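Local coordinates for protein nucleoporin NUP170 (Chaetomium thermophilum, PDB 5HAX) that probably serves as a scaffold component of the nuclear pore complex, with a beta-propeller-like N-terminal region followed by a largely helical part, at residues 289-294 and 313-318; 375-380 and 391-396; 400-405 and 437-442. All blocks are in the same frame, centred on the assembly; numbering follows the deposited sequence.

In the fold
Followed from the N terminus, the three contacts come in series, neither nested nor crossed, along the later part of the propeller-like region. Contact 1 closes over 18 residues that hold the rest of strand 293-298 and nearly all of strand 307-313, contact 2 closes, ten residues apart, the hairpin of strands 380-386 and 390-395, and contact 3 spans 31 residues from strand 403-409 to strand 440-445. Contact 1 belongs to one sheet, contact 2 to the next, and contact 3 leads from that second sheet into a third. A probable backbone hydrogen bond between Ser380 N and Asp314 O joins contacts 1 and 2. Another, between Val395 N and Met403 O, joins contacts 2 and 3 through neighbouring strands.

Contact 1: residues 289-294 and 313-318; sequences DKTNIV and TDTGCR
Asp314 reaches across to the backbone of Asn292 with both its main chain and its side chain. Its CG occupies the crowded position between the backbone N and the carbonyl carbon (chi1 56°), which brings the carboxylate beside the opposite chain. There Asp314 OD1 accepts a hydrogen bond from Asn292 N at 3.1 Å, the donor approaching from above the carboxylate plane. In return Asp314 N donates to Asn292 O at 2.8 Å, nearly along the C=O axis, so both backbone polar groups of Asn292 are paired with one residue. The Asn292 amide stands steeply to the carboxylate, their planes 78° apart, and adds a weak bond from ND2 to OD1. A water completes the grip by donating to OD1 and to Lys290 O. The other carboxylate oxygen, Asp314 OD2, rests 3.3 Å from Thr291 CG2, a methyl that also packs obliquely against Thr313 CB at 3.7 Å. Val294 CG1 meets Asp314 CB, the two side chains crossing at about a right angle. An alanine at Asp314 would probably loosen residues 290-292, because the acceptor for Asn292 N and one of the two acceptors of the bridging water are lost.

Behind this, Thr313 OG1 is turned inward over its own type I turn, taking a bond from Cys317 N at 2.9 Å and donating to Thr315 OG1, which in turn bonds Leu286 O. Ile293 and Thr313 form an antiparallel non-hydrogen-bonded pair. They stand where strand 293-298, an outermost strand of its sheet, runs beside strand 307-313. The turn then leads into strand 318-324, while Lys270 of helix 270-279 reaches the carbonyls of Asp289 and Thr291.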
loop_
_atom_site.group_PDB
_atom_site.type_symbol
_atom_site.label_atom_id
_atom_site.label_comp_id
_atom_site.label_asym_id
_atom_site.label_seq_id
_atom_site.Cartn_x
_atom_site.Cartn_y
_atom_site.Cartn_z
ATOM N N ASP A 289 -4.911 14.909 -29.876
ATOM C CA ASP A 289 -6.314 14.531 -30.008
ATOM C C ASP A 289 -6.483 13.087 -30.468
ATOM O O ASP A 289 -7.576 12.529 -30.328
ATOM C CB ASP A 289 -7.025 15.471 -30.984
ATOM C CG ASP A 289 -6.616 15.238 -32.423
ATOM O OD1 ASP A 289 -7.489 15.321 -33.309
ATOM O OD2 ASP A 289 -5.422 14.974 -32.670
ATOM N N LYS A 290 -5.430 12.478 -31.016
ATOM C CA LYS A 290 -5.457 11.071 -31.391
ATOM C C LYS A 290 -5.193 10.148 -30.205
ATOM O O LYS A 290 -5.524 8.960 -30.272
ATOM C CB LYS A 290 -4.417 10.828 -32.490
ATOM C CG LYS A 290 -4.304 9.396 -32.998
ATOM C CD LYS A 290 -5.589 8.911 -33.651
ATOM C CE LYS A 290 -5.356 7.611 -34.410
ATOM N NZ LYS A 290 -6.609 7.050 -34.987
ATOM N N THR A 291 -4.634 10.676 -29.121
ATOM C CA THR A 291 -4.246 9.858 -27.979
ATOM C C THR A 291 -5.465 9.440 -27.162
ATOM O O THR A 291 -6.421 10.205 -27.006
ATOM C CB THR A 291 -3.267 10.642 -27.105
ATOM O OG1 THR A 291 -2.186 11.119 -27.918
ATOM C CG2 THR A 291 -2.714 9.781 -25.983
ATOM N N ASN A 292 -5.417 8.219 -26.631
ATOM C CA ASN A 292 -6.470 7.665 -25.791
ATOM C C ASN A 292 -5.985 7.567 -24.349
ATOM O O ASN A 292 -4.819 7.246 -24.099
ATOM C CB ASN A 292 -6.894 6.271 -26.275
ATOM C CG ASN A 292 -7.572 6.297 -27.634
ATOM O OD1 ASN A 292 -8.522 7.046 -27.854
ATOM N ND2 ASN A 292 -7.082 5.475 -28.552
ATOM N N ILE A 293 -6.884 7.845 -23.407
ATOM C CA ILE A 293 -6.651 7.561 -21.993
ATOM C C ILE A 293 -7.186 6.161 -21.717
ATOM O O ILE A 293 -8.375 5.891 -21.922
ATOM C CB ILE A 293 -7.331 8.606 -21.090
ATOM C CG1 ILE A 293 -6.726 9.991 -21.342
ATOM C CG2 ILE A 293 -7.183 8.219 -19.611
ATOM C CD1 ILE A 293 -7.387 11.118 -20.564
ATOM N N VAL A 294 -6.310 5.269 -21.250
ATOM C CA VAL A 294 -6.663 3.858 -21.106
ATOM C C VAL A 294 -6.996 3.459 -19.669
ATOM O O VAL A 294 -7.600 2.395 -19.464
ATOM C CB VAL A 294 -5.530 2.957 -21.643
ATOM C CG1 VAL A 294 -5.263 3.253 -23.111
ATOM C CG2 VAL A 294 -4.259 3.127 -20.815
ATOM N N THR A 313 -2.138 7.545 -20.527
ATOM C CA THR A 313 -2.376 7.557 -21.961
ATOM C C THR A 313 -1.832 6.281 -22.595
ATOM O O THR A 313 -1.011 5.569 -22.013
ATOM C CB THR A 313 -1.712 8.767 -22.620
ATOM O OG1 THR A 313 -0.287 8.629 -22.560
ATOM C CG2 THR A 313 -2.127 10.063 -21.940
ATOM N N ASP A 314 -2.297 6.000 -23.815
ATOM C CA ASP A 314 -1.779 4.841 -24.536
ATOM C C ASP A 314 -0.344 5.041 -25.003
ATOM O O ASP A 314 0.285 4.070 -25.432
ATOM C CB ASP A 314 -2.680 4.498 -25.731
ATOM C CG ASP A 314 -2.881 5.667 -26.683
ATOM O OD1 ASP A 314 -3.880 5.646 -27.430
ATOM O OD2 ASP A 314 -2.052 6.598 -26.697
ATOM N N THR A 315 0.187 6.259 -24.918
ATOM C CA THR A 315 1.592 6.526 -25.203
ATOM C C THR A 315 2.474 6.408 -23.966
ATOM O O THR A 315 3.691 6.586 -24.071
ATOM C CB THR A 315 1.753 7.924 -25.810
ATOM O OG1 THR A 315 1.129 8.892 -24.959
ATOM C CG2 THR A 315 1.119 7.983 -27.195
ATOM N N GLY A 316 1.892 6.119 -22.805
ATOM C CA GLY A 316 2.655 5.915 -21.592
ATOM C C GLY A 316 2.836 7.138 -20.724
ATOM O O GLY A 316 3.633 7.088 -19.780
ATOM N N CYS A 317 2.128 8.230 -21.006
ATOM C CA CYS A 317 2.219 9.427 -20.182
ATOM C C CYS A 317 1.281 9.305 -18.992
ATOM O O CYS A 317 0.121 8.909 -19.142
ATOM C CB CYS A 317 1.867 10.669 -20.997
ATOM S SG CYS A 317 2.978 10.988 -22.382
ATOM N N ARG A 318 1.788 9.640 -17.810
ATOM C CA ARG A 318 0.988 9.686 -16.593
ATOM C C ARG A 318 0.562 11.133 -16.365
ATOM O O ARG A 318 1.400 11.997 -16.083
ATOM C CB ARG A 318 1.771 9.139 -15.401
ATOM C CG ARG A 318 1.776 7.620 -15.313
ATOM C CD ARG A 318 2.739 7.123 -14.244
ATOM N NE ARG A 318 4.115 7.067 -14.729
ATOM C CZ ARG A 318 5.178 6.882 -13.954
ATOM N NH1 ARG A 318 6.389 6.835 -14.492
ATOM N NH2 ARG A 318 5.034 6.742 -12.642
HETATM O O HOH W 1 -4.152 6.681 -30.014
#

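Contact 2: residues 375-380 and 391-396; sequences RALDPS and FFDVVR
The guanidinium of Arg375 meets Asp378 edge-on and side-on: OD2 lies in the guanidinium plane, met by both NE and NH2. Arg375 NE lies 2.8 Å from Asp378 OD2 and uses the anti lone pair of that oxygen; NH2 approaches from above the carboxylate plane. This salt bridge spans the type I turn 375-378. At the edge of the Phe391 ring, near its plane, lies Leu377 CD1, 4.5 Å from CE2, while the Leu377 and Val395 side chains cross at about a right angle, CD2 to CG2 3.7 Å.

Ser380 OG, anti to the carbonyl carbon, lies 2.6 Å from Asp393 OD2 and 2.5 Å from Leu377 O, so the one hydroxyl proton has two acceptors within reach. Pro379, preceded by a cis peptide, sets its ring CG 3.3 Å from Arg396 O. Its own carbonyl accepts a straight bond (166°) from Arg396 N and a CA-H...O contact from Val395. Trp431 of strand 427-433 packs on both Leu377 and Val395.

Ser380 and Val395 form an antiparallel non-hydrogen-bonded pair at the open end of the hairpin linking strands 380-386 and 390-395. Continued through 403-409 and 427-433, this hairpin makes the antiparallel meander characteristic of a beta-propeller blade.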
loop_
_atom_site.group_PDB
_atom_site.type_symbol
_atom_site.label_atom_id
_atom_site.label_comp_id
_atom_site.label_asym_id
_atom_site.label_seq_id
_atom_site.Cartn_x
_atom_site.Cartn_y
_atom_site.Cartn_z
ATOM N N ARG A 375 9.184 6.631 -26.743
ATOM C CA ARG A 375 8.164 5.683 -27.172
ATOM C C ARG A 375 8.262 4.353 -26.432
ATOM O O ARG A 375 7.648 3.371 -26.858
ATOM C CB ARG A 375 8.277 5.441 -28.681
ATOM C CG ARG A 375 8.256 6.705 -29.533
ATOM C CD ARG A 375 6.842 7.190 -29.802
ATOM N NE ARG A 375 6.039 6.175 -30.478
ATOM C CZ ARG A 375 6.203 5.808 -31.745
ATOM N NH1 ARG A 375 7.150 6.365 -32.489
ATOM N NH2 ARG A 375 5.422 4.873 -32.269
ATOM N N ALA A 376 9.015 4.303 -25.327
ATOM C CA ALA A 376 9.312 3.029 -24.681
ATOM C C ALA A 376 8.066 2.382 -24.089
ATOM O O ALA A 376 8.009 1.153 -23.968
ATOM C CB ALA A 376 10.366 3.231 -23.593
ATOM N N LEU A 377 7.069 3.182 -23.707
ATOM C CA LEU A 377 5.815 2.677 -23.161
ATOM C C LEU A 377 4.677 2.744 -24.173
ATOM O O LEU A 377 3.505 2.687 -23.785
ATOM C CB LEU A 377 5.440 3.450 -21.896
ATOM C CG LEU A 377 6.446 3.434 -20.741
ATOM C CD1 LEU A 377 5.868 4.148 -19.529
ATOM C CD2 LEU A 377 6.859 2.012 -20.378
ATOM N N ASP A 378 4.999 2.865 -25.457
ATOM C CA ASP A 378 3.995 2.958 -26.513
ATOM C C ASP A 378 3.924 1.635 -27.278
ATOM O O ASP A 378 4.917 1.219 -27.877
ATOM C CB ASP A 378 4.334 4.114 -27.457
ATOM C CG ASP A 378 3.323 4.275 -28.579
ATOM O OD1 ASP A 378 2.201 3.744 -28.462
ATOM O OD2 ASP A 378 3.653 4.946 -29.581
ATOM N N PRO A 379 2.758 0.964 -27.271
ATOM C CA PRO A 379 1.466 1.295 -26.656
ATOM C C PRO A 379 1.297 0.761 -25.233
ATOM O O PRO A 379 1.732 -0.352 -24.939
ATOM C CB PRO A 379 0.469 0.616 -27.589
ATOM C CG PRO A 379 1.184 -0.616 -28.024
ATOM C CD PRO A 379 2.659 -0.267 -28.076
ATOM N N SER A 380 0.661 1.551 -24.372
ATOM C CA SER A 380 0.274 1.120 -23.034
ATOM C C SER A 380 -1.174 0.648 -23.069
ATOM O O SER A 380 -2.081 1.437 -23.362
ATOM C CB SER A 380 0.450 2.256 -22.028
ATOM O OG SER A 380 1.818 2.594 -21.888
ATOM N N PHE A 391 3.867 1.883 -9.796
ATOM C CA PHE A 391 3.253 2.007 -11.115
ATOM C C PHE A 391 3.542 0.756 -11.935
ATOM O O PHE A 391 4.706 0.386 -12.114
ATOM C CB PHE A 391 3.777 3.259 -11.828
ATOM C CG PHE A 391 3.314 3.398 -13.255
ATOM C CD1 PHE A 391 1.969 3.346 -13.573
ATOM C CD2 PHE A 391 4.229 3.616 -14.272
ATOM C CE1 PHE A 391 1.546 3.486 -14.884
ATOM C CE2 PHE A 391 3.812 3.759 -15.581
ATOM C CZ PHE A 391 2.468 3.697 -15.885
ATOM N N PHE A 392 2.483 0.114 -12.430
ATOM C CA PHE A 392 2.576 -1.037 -13.324
ATOM C C PHE A 392 1.964 -0.664 -14.666
ATOM O O PHE A 392 0.809 -0.229 -14.716
ATOM C CB PHE A 392 1.839 -2.254 -12.750
ATOM C CG PHE A 392 2.494 -2.860 -11.539
ATOM C CD1 PHE A 392 3.172 -4.061 -11.635
ATOM C CD2 PHE A 392 2.418 -2.239 -10.304
ATOM C CE1 PHE A 392 3.769 -4.630 -10.524
ATOM C CE2 PHE A 392 3.015 -2.803 -9.190
ATOM C CZ PHE A 392 3.690 -3.998 -9.302
ATOM N N ASP A 393 2.724 -0.845 -15.749
ATOM C CA ASP A 393 2.252 -0.543 -17.099
ATOM C C ASP A 393 2.460 -1.755 -17.994
ATOM O O ASP A 393 3.583 -2.253 -18.122
ATOM C CB ASP A 393 2.977 0.670 -17.687
ATOM C CG ASP A 393 2.352 1.148 -18.988
ATOM O OD1 ASP A 393 1.266 0.650 -19.350
ATOM O OD2 ASP A 393 2.938 2.029 -19.646
ATOM N N VAL A 394 1.379 -2.214 -18.620
ATOM C CA VAL A 394 1.418 -3.338 -19.550
ATOM C C VAL A 394 1.645 -2.749 -20.939
ATOM O O VAL A 394 0.734 -2.176 -21.538
ATOM C CB VAL A 394 0.130 -4.163 -19.493
ATOM C CG1 VAL A 394 0.213 -5.354 -20.441
ATOM C CG2 VAL A 394 -0.145 -4.624 -18.068
ATOM N N VAL A 395 2.867 -2.887 -21.451
ATOM C CA VAL A 395 3.239 -2.370 -22.765
ATOM C C VAL A 395 3.108 -3.502 -23.771
ATOM O O VAL A 395 3.670 -4.588 -23.574
ATOM C CB VAL A 395 4.668 -1.799 -22.761
ATOM C CG1 VAL A 395 5.022 -1.244 -24.134
ATOM C CG2 VAL A 395 4.802 -0.717 -21.699
ATOM N N ARG A 396 2.379 -3.242 -24.855
ATOM C CA ARG A 396 2.007 -4.270 -25.817
ATOM C C ARG A 396 2.561 -3.927 -27.195
ATOM O O ARG A 396 1.811 -3.837 -28.172
ATOM C CB ARG A 396 0.480 -4.410 -25.839
ATOM C CG ARG A 396 -0.039 -5.793 -26.186
ATOM C CD ARG A 396 -1.452 -5.985 -25.647
ATOM N NE ARG A 396 -1.465 -6.532 -24.292
ATOM C CZ ARG A 396 -2.539 -6.574 -23.508
ATOM N NH1 ARG A 396 -2.458 -7.098 -22.293
ATOM N NH2 ARG A 396 -3.699 -6.089 -23.934
#

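Contact 3: residues 400-405 and 437-442; sequences NQDMLF and GNRTIE
Asp402 carries this contact: CG lies anti to the carbonyl carbon and beside the backbone N (chi1 -70°), a turn that points the carboxylate into the gap between the segments. Asp402 OD2 takes a straight hydrogen bond from Thr440 N at 2.8 Å on its anti lone pair. The second oxygen, OD1, forms a salt bridge with Arg396 NE, so the buried carboxylate is held at both oxygens and its rotation is fixed.

Thr440 carries OG1 beside its backbone N (chi1 -55°) and CG2 anti to it, which places Thr440 OG1 on the side of Leu404 CD1 and of Asp402 OD2, 3.5 Å from the latter. Leu404 has an unusual, non-staggered first torsion (chi1 -128°), which brings CD1 obliquely to within 3.9 Å of Thr440 OG1. Arg439 projects with CG anti to the backbone N and an extended chain, its CG passing Asp402 OD2 at 4.1 Å. Its NH2 remains 5.2 Å from Asp402 OD1, so any attraction between them is at longer range. Asn438 turns its amide away to Thr480 and Thr478.

Farther back, Gly437 N gives a weak bond to Asn400 O, 3.4 Å away. The positive phi of this glycine would press a CB against the preceding carbonyl.

Just beyond, Ile441 and Glu442 both face Leu477, which fits a classic beta bulge. The contact lies where the chain passes from one sheet to the next, as between successive blades of a beta-propeller.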
loop_
_atom_site.group_PDB
_atom_site.type_symbol
_atom_site.label_atom_id
_atom_site.label_comp_id
_atom_site.label_asym_id
_atom_site.label_seq_id
_atom_site.Cartn_x
_atom_site.Cartn_y
_atom_site.Cartn_z
ATOM N N ASN A 400 1.837 -10.611 -29.225
ATOM C CA ASN A 400 1.922 -11.903 -28.556
ATOM C C ASN A 400 2.487 -11.825 -27.148
ATOM O O ASN A 400 2.084 -12.618 -26.294
ATOM C CB ASN A 400 2.789 -12.865 -29.375
ATOM C CG ASN A 400 4.258 -12.490 -29.346
ATOM O OD1 ASN A 400 5.037 -13.050 -28.574
ATOM N ND2 ASN A 400 4.641 -11.532 -30.182
ATOM N N GLN A 401 3.397 -10.889 -26.881
ATOM C CA GLN A 401 4.122 -10.824 -25.619
ATOM C C GLN A 401 3.922 -9.461 -24.976
ATOM O O GLN A 401 4.155 -8.427 -25.613
ATOM C CB GLN A 401 5.615 -11.083 -25.839
ATOM C CG GLN A 401 6.401 -11.283 -24.555
ATOM C CD GLN A 401 7.889 -11.446 -24.801
ATOM O OE1 GLN A 401 8.390 -11.137 -25.884
ATOM N NE2 GLN A 401 8.605 -11.937 -23.796
ATOM N N ASP A 402 3.496 -9.464 -23.715
ATOM C CA ASP A 402 3.423 -8.249 -22.917
ATOM C C ASP A 402 4.752 -8.011 -22.217
ATOM O O ASP A 402 5.424 -8.956 -21.795
ATOM C CB ASP A 402 2.306 -8.342 -21.874
ATOM C CG ASP A 402 0.921 -8.293 -22.487
ATOM O OD1 ASP A 402 0.809 -8.012 -23.697
ATOM O OD2 ASP A 402 -0.061 -8.523 -21.748
ATOM N N MET A 403 5.131 -6.740 -22.109
ATOM C CA MET A 403 6.266 -6.312 -21.301
ATOM C C MET A 403 5.741 -5.462 -20.154
ATOM O O MET A 403 4.898 -4.583 -20.364
ATOM C CB MET A 403 7.280 -5.518 -22.129
ATOM C CG MET A 403 7.984 -6.318 -23.221
ATOM S SD MET A 403 8.891 -7.765 -22.620
ATOM C CE MET A 403 10.018 -7.026 -21.438
ATOM N N LEU A 404 6.240 -5.725 -18.949
ATOM C CA LEU A 404 5.777 -5.056 -17.739
ATOM C C LEU A 404 6.818 -4.032 -17.305
ATOM O O LEU A 404 7.932 -4.399 -16.919
ATOM C CB LEU A 404 5.528 -6.075 -16.629
ATOM C CG LEU A 404 4.166 -6.003 -15.948
ATOM C CD1 LEU A 404 3.071 -6.400 -16.923
ATOM C CD2 LEU A 404 4.150 -6.893 -14.714
ATOM N N PHE A 405 6.458 -2.752 -17.370
ATOM C CA PHE A 405 7.263 -1.701 -16.764
ATOM C C PHE A 405 6.750 -1.446 -15.354
ATOM O O PHE A 405 5.549 -1.237 -15.156
ATOM C CB PHE A 405 7.213 -0.409 -17.580
ATOM C CG PHE A 405 7.919 0.742 -16.918
ATOM C CD1 PHE A 405 9.302 0.768 -16.843
ATOM C CD2 PHE A 405 7.203 1.786 -16.357
ATOM C CE1 PHE A 405 9.959 1.817 -16.225
ATOM C CE2 PHE A 405 7.855 2.840 -15.740
ATOM C CZ PHE A 405 9.233 2.855 -15.675
ATOM N N GLY A 437 3.011 -15.632 -24.979
ATOM C CA GLY A 437 1.668 -16.113 -24.754
ATOM C C GLY A 437 0.994 -15.536 -23.528
ATOM O O GLY A 437 -0.234 -15.625 -23.415
ATOM N N ASN A 438 1.759 -14.949 -22.608
ATOM C CA ASN A 438 1.197 -14.356 -21.400
ATOM C C ASN A 438 0.574 -13.010 -21.745
ATOM O O ASN A 438 1.287 -12.043 -22.035
ATOM C CB ASN A 438 2.270 -14.195 -20.327
ATOM C CG ASN A 438 2.447 -15.443 -19.481
ATOM O OD1 ASN A 438 1.665 -15.701 -18.564
ATOM N ND2 ASN A 438 3.483 -16.219 -19.777
ATOM N N ARG A 439 -0.754 -12.948 -21.723
ATOM C CA ARG A 439 -1.491 -11.697 -21.844
ATOM C C ARG A 439 -1.957 -11.279 -20.455
ATOM O O ARG A 439 -2.741 -11.991 -19.820
ATOM C CB ARG A 439 -2.684 -11.848 -22.785
ATOM C CG ARG A 439 -3.423 -10.546 -23.061
ATOM C CD ARG A 439 -4.616 -10.768 -23.975
ATOM N NE ARG A 439 -4.979 -9.557 -24.704
ATOM C CZ ARG A 439 -4.349 -9.121 -25.791
ATOM N NH1 ARG A 439 -4.748 -8.008 -26.392
ATOM N NH2 ARG A 439 -3.314 -9.795 -26.281
ATOM N N THR A 440 -1.471 -10.134 -19.985
ATOM C CA THR A 440 -1.871 -9.638 -18.676
ATOM C C THR A 440 -3.328 -9.195 -18.706
ATOM O O THR A 440 -3.778 -8.545 -19.652
ATOM C CB THR A 440 -0.974 -8.475 -18.248
ATOM O OG1 THR A 440 0.398 -8.886 -18.296
ATOM C CG2 THR A 440 -1.316 -8.019 -16.830
ATOM N N ILE A 441 -4.063 -9.555 -17.658
ATOM C CA ILE A 441 -5.484 -9.254 -17.539
ATOM C C ILE A 441 -5.745 -8.238 -16.433
ATOM O O ILE A 441 -6.480 -7.270 -16.627
ATOM C CB ILE A 441 -6.298 -10.547 -17.303
ATOM C CG1 ILE A 441 -6.228 -11.438 -18.548
ATOM C CG2 ILE A 441 -7.754 -10.223 -16.964
ATOM C CD1 ILE A 441 -6.757 -12.836 -18.335
ATOM N N GLU A 442 -5.149 -8.445 -15.262
ATOM C CA GLU A 442 -5.442 -7.614 -14.105
ATOM C C GLU A 442 -4.275 -7.696 -13.133
ATOM O O GLU A 442 -3.555 -8.697 -13.091
ATOM C CB GLU A 442 -6.744 -8.059 -13.426
ATOM C CG GLU A 442 -7.360 -7.023 -12.506
ATOM C CD GLU A 442 -8.608 -7.532 -11.807
ATOM O OE1 GLU A 442 -9.127 -8.597 -12.207
ATOM O OE2 GLU A 442 -9.071 -6.868 -10.854
#